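PDB 1RWZ: DNA polymerase sliding clamp from Archaeoglobus fulgidus, which forms a ring-shaped homotrimer that probably encircles DNA as a moving platform, tethering the polymerase and other DNA-processing proteins during replication. Local coordinates for residues G8-T13 with G230-E235; M133-F138 with L223-V228; E159-E164 with I213-N218. All coordinates share one frame; numbering follows the deposited sequence.

Contact 1. Residues G8-T13 with G230-E235; sequences GELLKT and GRAKVE
The first turns of helix 8-19 come closest to the start of strand 232-238 where Leu10 and Ala232 stand with their CA atoms 7.3 Å apart, and both residues send their side chains into the gap. Leu10 does the reaching. Its CG lies anti to the backbone N (chi1 -177°), which carries the two methyls outward from the helix. Leu10 CD1 meets the methyl CB of Ala232 at 3.7 Å and touches Arg231 CB more loosely, at 4.1 Å. The other branch, Leu10 CD2, lies 4.2 Å from Arg231 CD, so the fork of the leucine is applied to the aliphatic part of the arginine, whose chain runs extended from CG to NE and passes the leucine at a slant. The polar end of Arg231 is turned to its own hairpin, where NH1 is hydrogen-bonded to Val228 O. Glu9 OE1 is 5.2 Å from Arg231 NH1, too far for a salt bridge, although the opposite charges may attract weakly. Around this apolar patch, Leu10 also packs on Ile51 of strand 45-52, and Ala232 on Val14 one turn further along the helix. Arg231 and Ala232 both face Leu227, a classic beta bulge at the start of the strand. The whole is a helix laid on an antiparallel sheet, here bringing a helix from the N-terminal part of the clamp onto a strand from the C-terminal part.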
loop_
_atom_site.group_PDB
_atom_site.type_symbol
_atom_site.label_atom_id
_atom_site.label_comp_id
_atom_site.label_asym_id
_atom_site.label_seq_id
_atom_site.Cartn_x
_atom_site.Cartn_y
_atom_site.Cartn_z
ATOM N N GLY A 8 21.542 -5.951 -4.010
ATOM C CA GLY A 8 20.290 -6.010 -4.742
ATOM C C GLY A 8 19.755 -4.623 -5.045
ATOM O O GLY A 8 19.265 -4.364 -6.148
ATOM N N GLU A 9 19.853 -3.720 -4.073
ATOM C CA GLU A 9 19.367 -2.361 -4.266
ATOM C C GLU A 9 20.105 -1.678 -5.412
ATOM O O GLU A 9 19.504 -0.934 -6.191
ATOM C CB GLU A 9 19.527 -1.542 -2.978
ATOM C CG GLU A 9 19.054 -0.098 -3.107
ATOM C CD GLU A 9 19.226 0.703 -1.826
ATOM O OE1 GLU A 9 20.154 0.398 -1.047
ATOM O OE2 GLU A 9 18.442 1.654 -1.609
ATOM N N LEU A 10 21.404 -1.930 -5.528
ATOM C CA LEU A 10 22.173 -1.307 -6.601
ATOM C C LEU A 10 21.661 -1.774 -7.959
ATOM O O LEU A 10 21.425 -0.963 -8.858
ATOM C CB LEU A 10 23.660 -1.639 -6.452
ATOM C CG LEU A 10 24.641 -1.013 -7.450
ATOM C CD1 LEU A 10 24.436 0.504 -7.527
ATOM C CD2 LEU A 10 26.059 -1.340 -7.010
ATOM N N LEU A 11 21.465 -3.077 -8.113
ATOM C CA LEU A 11 20.977 -3.594 -9.391
ATOM C C LEU A 11 19.552 -3.115 -9.689
ATOM O O LEU A 11 19.248 -2.690 -10.806
ATOM C CB LEU A 11 21.022 -5.126 -9.400
ATOM C CG LEU A 11 20.518 -5.819 -10.677
ATOM C CD1 LEU A 11 21.236 -5.267 -11.895
ATOM C CD2 LEU A 11 20.752 -7.311 -10.572
ATOM N N LYS A 12 18.685 -3.175 -8.686
ATOM C CA LYS A 12 17.290 -2.770 -8.863
ATOM C C LYS A 12 17.147 -1.302 -9.252
ATOM O O LYS A 12 16.383 -0.952 -10.159
ATOM C CB LYS A 12 16.502 -3.046 -7.574
ATOM C CG LYS A 12 16.396 -4.537 -7.227
ATOM C CD LYS A 12 15.941 -4.776 -5.782
ATOM C CE LYS A 12 14.497 -4.352 -5.532
ATOM N NZ LYS A 12 13.516 -5.248 -6.210
ATOM N N THR A 13 17.895 -0.443 -8.573
ATOM C CA THR A 13 17.823 0.986 -8.839
ATOM C C THR A 13 18.358 1.387 -10.207
ATOM O O THR A 13 17.723 2.177 -10.912
ATOM C CB THR A 13 18.554 1.776 -7.730
ATOM O OG1 THR A 13 17.836 1.617 -6.502
ATOM C CG2 THR A 13 18.624 3.260 -8.073
ATOM N N GLY A 230 25.459 6.346 -2.576
ATOM C CA GLY A 230 26.497 6.948 -3.391
ATOM C C GLY A 230 27.268 5.944 -4.232
ATOM O O GLY A 230 28.352 6.251 -4.736
ATOM N N ARG A 231 26.715 4.748 -4.397
ATOM C CA ARG A 231 27.379 3.714 -5.183
ATOM C C ARG A 231 27.215 3.905 -6.687
ATOM O O ARG A 231 28.077 3.500 -7.473
ATOM C CB ARG A 231 26.843 2.330 -4.814
ATOM C CG ARG A 231 27.184 1.838 -3.407
ATOM C CD ARG A 231 26.700 0.400 -3.269
ATOM N NE ARG A 231 26.905 -0.201 -1.950
ATOM C CZ ARG A 231 26.233 0.126 -0.850
ATOM N NH1 ARG A 231 25.303 1.074 -0.878
ATOM N NH2 ARG A 231 26.463 -0.532 0.278
ATOM N N ALA A 232 26.107 4.517 -7.085
ATOM C CA ALA A 232 25.837 4.711 -8.500
ATOM C C ALA A 232 25.615 6.152 -8.893
ATOM O O ALA A 232 25.068 6.941 -8.129
ATOM C CB ALA A 232 24.616 3.886 -8.908
ATOM N N LYS A 233 26.064 6.491 -10.095
ATOM C CA LYS A 233 25.852 7.822 -10.626
ATOM C C LYS A 233 24.859 7.611 -11.760
ATOM O O LYS A 233 25.108 6.828 -12.677
ATOM C CB LYS A 233 27.151 8.425 -11.167
ATOM C CG LYS A 233 26.945 9.791 -11.804
ATOM C CD LYS A 233 28.253 10.527 -12.045
ATOM C CE LYS A 233 28.858 11.013 -10.737
ATOM N NZ LYS A 233 30.062 11.874 -10.953
ATOM N N VAL A 234 23.715 8.273 -11.664
ATOM C CA VAL A 234 22.685 8.169 -12.683
ATOM C C VAL A 234 22.362 9.584 -13.119
ATOM O O VAL A 234 21.771 10.361 -12.368
ATOM C CB VAL A 234 21.414 7.486 -12.135
ATOM C CG1 VAL A 234 20.315 7.494 -13.190
ATOM C CG2 VAL A 234 21.744 6.054 -11.723
ATOM N N GLU A 235 22.782 9.919 -14.330
ATOM C CA GLU A 235 22.535 11.242 -14.870
ATOM C C GLU A 235 21.448 11.191 -15.927
ATOM O O GLU A 235 21.485 10.348 -16.829
ATOM C CB GLU A 235 23.809 11.819 -15.497
ATOM C CG GLU A 235 23.560 13.128 -16.255
ATOM C CD GLU A 235 24.823 13.748 -16.832
ATOM O OE1 GLU A 235 24.701 14.715 -17.613
ATOM O OE2 GLU A 235 25.933 13.282 -16.508
#

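Contact 2. Residues M133-F138 with L223-V228; sequences MDAGEF and LVFELV
The ring of Phe225 receives the methyl of Ala135 at its edge, near the ring plane: Ala135 CB is 3.9 Å from Phe225 CD2 and 4.0 Å from Phe225 CE2, and thus meets one side of the ring rather than a single carbon. The second ring, that of Phe138, approaches Phe225 obliquely, with CE2 a loose 4.5 Å from Phe225 CZ. Leu223 CD2 also comes to Phe138 at a slant, 4.2 Å from CZ. Strand and helix therefore meet through two residues each, Leu223 and Phe225 lying two positions apart on the same side of the strand. Phe225 has its CG beside the backbone N and anti to the carbonyl carbon (chi1 -66°), a turn that brings the end of the ring to the helix although its CB does not point there directly. The first turn of the helix is fixed by Asp134 at the N-cap. Asp134 OD2 accepts from Glu137 N at 3.1 Å through its anti lone pair, and more weakly from Gly136 N, while OD1 is held by Gly208 N. Phe138 further packs on Leu211 of strand 210-215 and on Cys202, and Phe225 on Ala205 and on Tyr236 of strand 232-238. Helix 135-146 begins directly after strand 129-134 and lies over strands 210-215 and 221-227, with Glu137 touching Ser103 of a neighbouring subunit.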
loop_
_atom_site.group_PDB
_atom_site.type_symbol
_atom_site.label_atom_id
_atom_site.label_comp_id
_atom_site.label_asym_id
_atom_site.label_seq_id
_atom_site.Cartn_x
_atom_site.Cartn_y
_atom_site.Cartn_z
ATOM N N MET A 133 21.882 19.720 -4.188
ATOM C CA MET A 133 20.861 19.632 -3.149
ATOM C C MET A 133 20.481 18.187 -2.876
ATOM O O MET A 133 21.021 17.262 -3.482
ATOM C CB MET A 133 19.607 20.400 -3.591
ATOM C CG MET A 133 18.969 19.849 -4.867
ATOM S SD MET A 133 17.581 20.847 -5.474
ATOM C CE MET A 133 16.434 20.620 -4.144
ATOM N N ASP A 134 19.547 18.000 -1.951
ATOM C CA ASP A 134 19.068 16.667 -1.621
ATOM C C ASP A 134 18.060 16.264 -2.694
ATOM O O ASP A 134 17.166 17.040 -3.022
ATOM C CB ASP A 134 18.373 16.677 -0.265
ATOM C CG ASP A 134 17.871 15.309 0.131
ATOM O OD1 ASP A 134 18.676 14.505 0.641
ATOM O OD2 ASP A 134 16.672 15.032 -0.085
ATOM N N ALA A 135 18.206 15.059 -3.235
ATOM C CA ALA A 135 17.310 14.572 -4.284
ATOM C C ALA A 135 15.866 14.444 -3.803
ATOM O O ALA A 135 14.928 14.623 -4.582
ATOM C CB ALA A 135 17.806 13.234 -4.811
ATOM N N GLY A 136 15.692 14.136 -2.519
ATOM C CA GLY A 136 14.353 13.998 -1.972
ATOM C C GLY A 136 13.615 15.320 -1.955
ATOM O O GLY A 136 12.405 15.377 -2.202
ATOM N N GLU A 137 14.343 16.391 -1.656
ATOM C CA GLU A 137 13.768 17.727 -1.616
ATOM C C GLU A 137 13.359 18.132 -3.032
ATOM O O GLU A 137 12.297 18.726 -3.239
ATOM C CB GLU A 137 14.790 18.720 -1.064
ATOM C CG GLU A 137 14.275 20.138 -0.899
ATOM C CD GLU A 137 13.174 20.261 0.147
ATOM O OE1 GLU A 137 12.836 19.253 0.806
ATOM O OE2 GLU A 137 12.646 21.378 0.312
ATOM N N PHE A 138 14.210 17.803 -4.000
ATOM C CA PHE A 138 13.940 18.113 -5.405
ATOM C C PHE A 138 12.687 17.351 -5.834
ATOM O O PHE A 138 11.788 17.908 -6.468
ATOM C CB PHE A 138 15.132 17.682 -6.267
ATOM C CG PHE A 138 14.930 17.890 -7.748
ATOM C CD1 PHE A 138 15.024 19.158 -8.309
ATOM C CD2 PHE A 138 14.673 16.806 -8.580
ATOM C CE1 PHE A 138 14.868 19.342 -9.691
ATOM C CE2 PHE A 138 14.515 16.979 -9.960
ATOM C CZ PHE A 138 14.614 18.249 -10.513
ATOM N N LEU A 223 20.830 16.375 -14.760
ATOM C CA LEU A 223 20.450 16.029 -13.396
ATOM C C LEU A 223 21.298 14.833 -12.993
ATOM O O LEU A 223 21.008 13.700 -13.367
ATOM C CB LEU A 223 18.962 15.674 -13.341
ATOM C CG LEU A 223 18.039 16.809 -13.803
ATOM C CD1 LEU A 223 16.612 16.298 -13.928
ATOM C CD2 LEU A 223 18.112 17.971 -12.823
ATOM N N VAL A 224 22.358 15.092 -12.240
ATOM C CA VAL A 224 23.247 14.026 -11.824
ATOM C C VAL A 224 22.883 13.531 -10.433
ATOM O O VAL A 224 23.153 14.199 -9.432
ATOM C CB VAL A 224 24.714 14.500 -11.833
ATOM C CG1 VAL A 224 25.654 13.327 -11.574
ATOM C CG2 VAL A 224 25.037 15.146 -13.180
ATOM N N PHE A 225 22.254 12.362 -10.385
ATOM C CA PHE A 225 21.863 11.751 -9.122
ATOM C C PHE A 225 22.942 10.764 -8.670
ATOM O O PHE A 225 23.510 10.033 -9.485
ATOM C CB PHE A 225 20.555 10.955 -9.265
ATOM C CG PHE A 225 19.347 11.788 -9.571
ATOM C CD1 PHE A 225 19.009 12.094 -10.889
ATOM C CD2 PHE A 225 18.517 12.229 -8.547
ATOM C CE1 PHE A 225 17.860 12.823 -11.178
ATOM C CE2 PHE A 225 17.365 12.960 -8.824
ATOM C CZ PHE A 225 17.034 13.257 -10.148
ATOM N N GLU A 226 23.228 10.758 -7.371
ATOM C CA GLU A 226 24.178 9.809 -6.795
ATOM C C GLU A 226 23.271 8.985 -5.893
ATOM O O GLU A 226 22.728 9.484 -4.906
ATOM C CB GLU A 226 25.283 10.544 -6.034
ATOM C CG GLU A 226 26.140 11.356 -6.998
ATOM C CD GLU A 226 27.299 12.068 -6.341
ATOM O OE1 GLU A 226 28.300 11.405 -6.002
ATOM O OE2 GLU A 226 27.203 13.298 -6.168
ATOM N N LEU A 227 23.093 7.723 -6.267
ATOM C CA LEU A 227 22.165 6.827 -5.582
ATOM C C LEU A 227 22.756 5.605 -4.897
ATOM O O LEU A 227 23.905 5.244 -5.117
ATOM C CB LEU A 227 21.126 6.337 -6.595
ATOM C CG LEU A 227 20.503 7.405 -7.498
ATOM C CD1 LEU A 227 19.644 6.736 -8.580
ATOM C CD2 LEU A 227 19.670 8.349 -6.657
ATOM N N VAL A 228 21.917 4.958 -4.089
ATOM C CA VAL A 228 22.280 3.742 -3.365
ATOM C C VAL A 228 23.540 3.917 -2.524
ATOM O O VAL A 228 24.551 3.246 -2.736
ATOM C CB VAL A 228 22.470 2.559 -4.347
ATOM C CG1 VAL A 228 22.530 1.241 -3.579
ATOM C CG2 VAL A 228 21.312 2.530 -5.348
#

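Contact 3. Residues E159-E164 with I213-N218; sequences EGFRIE and IHLGTN
This is an apolar contact between two beta-sheets in the C-terminal half of the subunit: Phe161 of strand 160-166, in a four-stranded sheet, meets Ile213 and Leu215 of strand 210-215, in the long sheet that runs on into the N-terminal half. The backbones stay well apart, with the nearest CA atoms, those of Phe161 and Ile213, separated by 10.2 Å, and side chains bridge the interval. Phe161 has CG anti to the backbone N (chi1 177°), which carries its ring across to the other sheet. Ile213 CD1, the end of its longer branch, lies 3.7 Å from both CZ and CE2 of the Phe161 ring, coming in obliquely. Leu215 CD2 sits at the ring edge, near its plane, 4.2 Å from Phe161 CE1. Both aliphatic chains cross the phenylalanine at about a right angle, and the aromatic end is met at neighbouring positions by residues two apart on one strand. Ile131 of strand 129-134 touches both Phe161 and Ile213, and Phe193 of strand 189-194 packs on Leu215. Charged groups are kept to the other side of strand 160-166, where Arg162 NH2 and Glu159 OE1 form a long salt bridge of 3.8 Å, the carboxylate oxygen lying in the guanidinium plane. With methyl groups and an aromatic ring as the touching surfaces, the join between the sheets rests on shape and hydrophobic burial rather than on directional bonds.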
loop_
_atom_site.group_PDB
_atom_site.type_symbol
_atom_site.label_atom_id
_atom_site.label_comp_id
_atom_site.label_asym_id
_atom_site.label_seq_id
_atom_site.Cartn_x
_atom_site.Cartn_y
_atom_site.Cartn_z
ATOM N N GLU A 159 20.727 35.006 -6.197
ATOM C CA GLU A 159 19.792 34.866 -5.077
ATOM C C GLU A 159 19.334 33.434 -4.792
ATOM O O GLU A 159 18.525 33.209 -3.887
ATOM C CB GLU A 159 18.555 35.742 -5.298
ATOM C CG GLU A 159 18.796 37.232 -5.143
ATOM C CD GLU A 159 17.510 38.033 -5.248
ATOM O OE1 GLU A 159 16.571 37.752 -4.471
ATOM O OE2 GLU A 159 17.438 38.944 -6.103
ATOM N N GLY A 160 19.830 32.469 -5.557
ATOM C CA GLY A 160 19.433 31.095 -5.309
ATOM C C GLY A 160 18.846 30.336 -6.485
ATOM O O GLY A 160 18.976 30.746 -7.639
ATOM N N PHE A 161 18.188 29.225 -6.172
ATOM C CA PHE A 161 17.581 28.353 -7.172
ATOM C C PHE A 161 16.073 28.254 -6.988
ATOM O O PHE A 161 15.585 28.015 -5.880
ATOM C CB PHE A 161 18.211 26.962 -7.067
ATOM C CG PHE A 161 17.621 25.950 -8.003
ATOM C CD1 PHE A 161 17.647 26.153 -9.382
ATOM C CD2 PHE A 161 17.056 24.781 -7.507
ATOM C CE1 PHE A 161 17.119 25.203 -10.248
ATOM C CE2 PHE A 161 16.525 23.825 -8.364
ATOM C CZ PHE A 161 16.557 24.037 -9.741
ATOM N N ARG A 162 15.334 28.430 -8.079
ATOM C CA ARG A 162 13.881 28.354 -8.018
ATOM C C ARG A 162 13.312 27.417 -9.071
ATOM O O ARG A 162 13.884 27.257 -10.148
ATOM C CB ARG A 162 13.255 29.738 -8.228
ATOM C CG ARG A 162 13.731 30.818 -7.281
ATOM C CD ARG A 162 12.820 32.038 -7.363
ATOM N NE ARG A 162 13.343 33.174 -6.606
ATOM C CZ ARG A 162 14.274 34.008 -7.058
ATOM N NH1 ARG A 162 14.785 33.840 -8.272
ATOM N NH2 ARG A 162 14.699 35.009 -6.296
ATOM N N ILE A 163 12.193 26.789 -8.730
ATOM C CA ILE A 163 11.461 25.909 -9.633
ATOM C C ILE A 163 10.058 26.505 -9.575
ATOM O O ILE A 163 9.446 26.555 -8.505
ATOM C CB ILE A 163 11.424 24.449 -9.137
ATOM C CG1 ILE A 163 12.830 23.837 -9.199
ATOM C CG2 ILE A 163 10.470 23.627 -10.012
ATOM C CD1 ILE A 163 12.902 22.414 -8.668
ATOM N N GLU A 164 9.556 26.975 -10.713
ATOM C CA GLU A 164 8.245 27.611 -10.745
ATOM C C GLU A 164 7.269 26.964 -11.715
ATOM O O GLU A 164 7.651 26.527 -12.800
ATOM C CB GLU A 164 8.401 29.088 -11.119
ATOM C CG GLU A 164 9.608 29.759 -10.483
ATOM C CD GLU A 164 9.776 31.207 -10.906
ATOM O OE1 GLU A 164 9.583 31.511 -12.105
ATOM O OE2 GLU A 164 10.119 32.041 -10.042
ATOM N N ILE A 213 22.580 19.651 -10.171
ATOM C CA ILE A 213 21.902 20.154 -11.359
ATOM C C ILE A 213 22.834 21.083 -12.120
ATOM O O ILE A 213 23.416 21.989 -11.530
ATOM C CB ILE A 213 20.649 20.966 -10.979
ATOM C CG1 ILE A 213 19.711 20.118 -10.119
ATOM C CG2 ILE A 213 19.944 21.463 -12.250
ATOM C CD1 ILE A 213 18.542 20.902 -9.536
ATOM N N HIS A 214 22.982 20.844 -13.422
ATOM C CA HIS A 214 23.798 21.703 -14.284
ATOM C C HIS A 214 22.746 22.370 -15.168
ATOM O O HIS A 214 22.037 21.696 -15.917
ATOM C CB HIS A 214 24.768 20.862 -15.112
ATOM C CG HIS A 214 25.775 20.124 -14.285
ATOM N ND1 HIS A 214 26.903 20.726 -13.769
ATOM C CD2 HIS A 214 25.803 18.841 -13.854
ATOM C CE1 HIS A 214 27.583 19.845 -13.056
ATOM N NE2 HIS A 214 26.936 18.693 -13.091
ATOM N N LEU A 215 22.646 23.692 -15.074
ATOM C CA LEU A 215 21.618 24.432 -15.792
ATOM C C LEU A 215 22.097 25.597 -16.650
ATOM O O LEU A 215 22.987 26.351 -16.257
ATOM C CB LEU A 215 20.602 24.956 -14.772
ATOM C CG LEU A 215 19.360 25.741 -15.198
ATOM C CD1 LEU A 215 18.377 24.814 -15.902
ATOM C CD2 LEU A 215 18.701 26.344 -13.961
ATOM N N GLY A 216 21.469 25.740 -17.814
ATOM C CA GLY A 216 21.788 26.826 -18.726
ATOM C C GLY A 216 20.490 27.500 -19.146
ATOM O O GLY A 216 19.445 27.279 -18.531
ATOM N N THR A 217 20.537 28.317 -20.193
ATOM C CA THR A 217 19.343 29.014 -20.668
ATOM C C THR A 217 18.961 28.472 -22.044
ATOM O O THR A 217 19.725 28.602 -23.002
ATOM C CB THR A 217 19.597 30.538 -20.735
ATOM O OG1 THR A 217 19.797 31.037 -19.406
ATOM C CG2 THR A 217 18.422 31.262 -21.375
ATOM N N ASN A 218 17.781 27.858 -22.115
ATOM C CA ASN A 218 17.257 27.236 -23.328
ATOM C C ASN A 218 18.178 26.101 -23.770
ATOM O O ASN A 218 18.364 25.847 -24.958
ATOM C CB ASN A 218 17.087 28.272 -24.443
ATOM C CG ASN A 218 16.040 29.312 -24.107
ATOM O OD1 ASN A 218 14.925 28.974 -23.697
ATOM N ND2 ASN A 218 16.388 30.582 -24.274
#

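All three contacts involve the nine-stranded antiparallel sheet, through adjacent strands: 232-238 in contact 1, 221-227 in contact 2 and 210-215 in contact 3. Along the chain they are enclosed one within another, contact 3 innermost and contact 1 outermost. Contacts 1 and 2 have centres about 12 Å apart and are joined by the hairpin, where Val234 N probably donates to Phe225 O at 2.8 Å. Contacts 2 and 3, with centres about 15 Å apart, share a core in which Phe138 packs on Ile163 and Ile213. Contacts 1 and 3, centres about 26 Å apart, do not touch. The continuous sheet thus joins the two halves of each subunit, three of which form the toroid around DNA.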